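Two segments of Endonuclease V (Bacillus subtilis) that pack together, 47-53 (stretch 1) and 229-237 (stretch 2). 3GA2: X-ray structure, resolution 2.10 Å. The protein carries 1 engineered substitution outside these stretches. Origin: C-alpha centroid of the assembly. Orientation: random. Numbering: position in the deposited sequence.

Stretch 1 (47-53) LAYWEQD
Stretch 2, residues 229-237: LRTFYQKNH

The contact is a small strand-on-helix packing, burying 388 Å² in all, in which the indole of W50 lies against the helix and one arginine hydrogen bond ties the two elements together. Strand 47-52 is broadly extended, with phi/psi -132/143 at A48, -165/152 at W50 and -74/140 at E51. It runs nearly parallel to the helix through 229-235 (phi/psi near -62/-45; Y233 N to L229 O 3.0 Å, Q234 N to R230 O 2.9 Å); both begin earlier in the chain. Their axes are 9.1 Å apart at closest and cross at -22°. The register places A48 CA 6.8 Å from R230 CA and Q52 CA 7.7 Å from Q234 CA.

A48 and W50 point toward the helix, Y49 and E51 away, Q52 sideways. W50 (chi1 p, chi2 96°) has the most surface covered: CE3 lies 3.4 Å from R230 CG, CZ2 is 4.0 Å from Y233 CB (chi1 m), and Q234 (m, t, chi3 -60°) sets CG over its five-membered ring, 3.9 Å from the centroid, and NE2 3.4 Å from W50 CB. R230 starts sideways but extends (t, t, p, chi4 -177°) to the strand, where NH1 donates to Y49 O at 2.8 Å and 154°; A48 CB lies over the guanidinium face, 4.1 Å from NH1. Beyond, Q52 (t, p, chi3 59°) brings NE2 to 3.3 Å from CB of H237 (chi1 p), whose end leads away, while W50 NE1 makes a weak 3.5 Å hydrogen bond to Q52 OE1.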

# COMPACT_ATOMS: atom_id res chain seq x y z
N LEU A 47 1.42 3.18 7.65
CA LEU A 47 2.57 3.27 8.54
C LEU A 47 2.81 4.73 8.90
O LEU A 47 2.61 5.62 8.07
CB LEU A 47 3.80 2.74 7.81
CG LEU A 47 4.98 2.09 8.54
CD1 LEU A 47 5.09 2.62 9.96
CD2 LEU A 47 4.78 0.60 8.55
N ALA A 48 3.21 4.98 10.14
CA ALA A 48 3.49 6.34 10.62
C ALA A 48 4.83 6.36 11.34
O ALA A 48 5.18 5.40 12.04
CB ALA A 48 2.38 6.81 11.54
N TYR A 49 5.58 7.45 11.18
CA TYR A 49 6.89 7.58 11.80
C TYR A 49 7.01 8.87 12.60
O TYR A 49 6.26 9.82 12.38
CB TYR A 49 7.99 7.55 10.74
CG TYR A 49 7.85 6.42 9.75
CD1 TYR A 49 6.92 6.50 8.71
CD2 TYR A 49 8.62 5.27 9.86
CE1 TYR A 49 6.77 5.45 7.81
CE2 TYR A 49 8.48 4.22 8.97
CZ TYR A 49 7.55 4.31 7.94
OH TYR A 49 7.40 3.27 7.06
N TRP A 50 7.98 8.90 13.52
CA TRP A 50 8.22 10.07 14.35
C TRP A 50 9.58 9.97 15.03
O TRP A 50 10.08 8.87 15.27
CB TRP A 50 7.13 10.19 15.41
CG TRP A 50 7.26 9.18 16.50
CD1 TRP A 50 7.86 9.36 17.72
CD2 TRP A 50 6.82 7.82 16.47
NE1 TRP A 50 7.83 8.19 18.44
CE2 TRP A 50 7.20 7.23 17.70
CE3 TRP A 50 6.16 7.04 15.52
CZ2 TRP A 50 6.92 5.89 18.00
CZ3 TRP A 50 5.88 5.71 15.82
CH2 TRP A 50 6.27 5.15 17.05
N GLU A 51 10.17 11.12 15.33
CA GLU A 51 11.46 11.19 16.00
C GLU A 51 11.30 10.81 17.47
O GLU A 51 10.33 11.21 18.11
CB GLU A 51 12.04 12.60 15.89
CG GLU A 51 11.11 13.70 16.40
CD GLU A 51 11.75 15.08 16.35
OE1 GLU A 51 12.75 15.30 17.06
OE2 GLU A 51 11.23 15.95 15.61
N GLN A 52 12.25 10.04 18.00
CA GLN A 52 12.17 9.63 19.40
C GLN A 52 13.53 9.30 20.01
O GLN A 52 14.17 8.31 19.65
CB GLN A 52 11.24 8.43 19.53
CG GLN A 52 10.90 8.06 20.97
CD GLN A 52 10.21 9.19 21.71
OE1 GLN A 52 9.14 9.65 21.30
NE2 GLN A 52 10.81 9.63 22.80
N ASP A 53 13.96 10.13 20.96
CA ASP A 53 15.23 9.94 21.66
C ASP A 53 16.42 9.86 20.70
O ASP A 53 17.47 9.34 21.06
CB ASP A 53 15.16 8.67 22.51
CG ASP A 53 16.27 8.59 23.53
OD1 ASP A 53 16.32 9.46 24.43
OD2 ASP A 53 17.10 7.66 23.44
N LEU A 229 -2.11 6.13 17.33
CA LEU A 229 -1.15 5.31 18.06
C LEU A 229 0.18 6.04 18.19
O LEU A 229 0.82 5.98 19.24
CB LEU A 229 -0.93 3.96 17.37
CG LEU A 229 -1.94 2.85 17.65
CD1 LEU A 229 -1.68 1.70 16.70
CD2 LEU A 229 -1.83 2.39 19.10
N ARG A 230 0.59 6.71 17.12
CA ARG A 230 1.84 7.46 17.16
C ARG A 230 1.76 8.54 18.22
O ARG A 230 2.69 8.71 19.02
CB ARG A 230 2.14 8.10 15.80
CG ARG A 230 3.36 9.01 15.81
CD ARG A 230 3.68 9.57 14.44
NE ARG A 230 2.59 10.34 13.86
CZ ARG A 230 2.62 10.88 12.65
NH1 ARG A 230 3.69 10.73 11.88
NH2 ARG A 230 1.57 11.57 12.20
N THR A 231 0.65 9.27 18.24
CA THR A 231 0.44 10.34 19.21
C THR A 231 0.47 9.77 20.61
O THR A 231 0.96 10.41 21.54
CB THR A 231 -0.91 11.06 18.99
OG1 THR A 231 -1.01 11.52 17.64
CG2 THR A 231 -1.04 12.25 19.93
N PHE A 232 -0.06 8.56 20.77
CA PHE A 232 -0.08 7.92 22.08
C PHE A 232 1.34 7.64 22.55
O PHE A 232 1.71 8.00 23.66
CB PHE A 232 -0.89 6.63 22.02
CG PHE A 232 -0.86 5.83 23.29
CD1 PHE A 232 0.06 4.80 23.46
CD2 PHE A 232 -1.76 6.11 24.32
CE1 PHE A 232 0.08 4.06 24.64
CE2 PHE A 232 -1.74 5.37 25.50
CZ PHE A 232 -0.82 4.34 25.66
N TYR A 233 2.13 6.99 21.71
CA TYR A 233 3.50 6.67 22.07
C TYR A 233 4.33 7.92 22.34
O TYR A 233 5.13 7.95 23.27
CB TYR A 233 4.16 5.85 20.96
CG TYR A 233 3.55 4.49 20.74
CD1 TYR A 233 3.45 3.56 21.77
CD2 TYR A 233 3.11 4.11 19.47
CE1 TYR A 233 2.93 2.29 21.55
CE2 TYR A 233 2.59 2.84 19.23
CZ TYR A 233 2.51 1.93 20.28
OH TYR A 233 2.03 0.66 20.04
N GLN A 234 4.13 8.95 21.52
CA GLN A 234 4.88 10.19 21.69
C GLN A 234 4.63 10.84 23.05
O GLN A 234 5.58 11.16 23.77
CB GLN A 234 4.52 11.19 20.58
CG GLN A 234 5.05 10.81 19.20
CD GLN A 234 4.65 11.81 18.13
OE1 GLN A 234 3.47 12.03 17.87
NE2 GLN A 234 5.65 12.41 17.48
N LYS A 235 3.36 11.02 23.41
CA LYS A 235 3.02 11.64 24.68
C LYS A 235 3.28 10.73 25.88
O LYS A 235 3.18 11.17 27.03
CB LYS A 235 1.56 12.09 24.64
CG LYS A 235 1.30 13.12 23.54
CD LYS A 235 -0.10 13.70 23.60
CE LYS A 235 -0.30 14.72 22.48
NZ LYS A 235 -1.60 15.43 22.58
N ASN A 236 3.63 9.48 25.60
CA ASN A 236 3.92 8.51 26.65
C ASN A 236 5.34 7.97 26.48
O ASN A 236 5.63 6.82 26.80
CB ASN A 236 2.92 7.35 26.59
CG ASN A 236 1.52 7.78 26.98
OD1 ASN A 236 0.56 7.03 26.78
ND2 ASN A 236 1.40 8.97 27.54
N HIS A 237 6.22 8.82 25.97
CA HIS A 237 7.61 8.45 25.75
C HIS A 237 8.35 8.31 27.08
O HIS A 237 9.56 8.11 27.11
CB HIS A 237 8.30 9.50 24.88
CG HIS A 237 8.17 10.90 25.40
ND1 HIS A 237 8.55 12.00 24.68
CD2 HIS A 237 7.70 11.37 26.58
CE1 HIS A 237 8.32 13.10 25.39
NE2 HIS A 237 7.80 12.74 26.55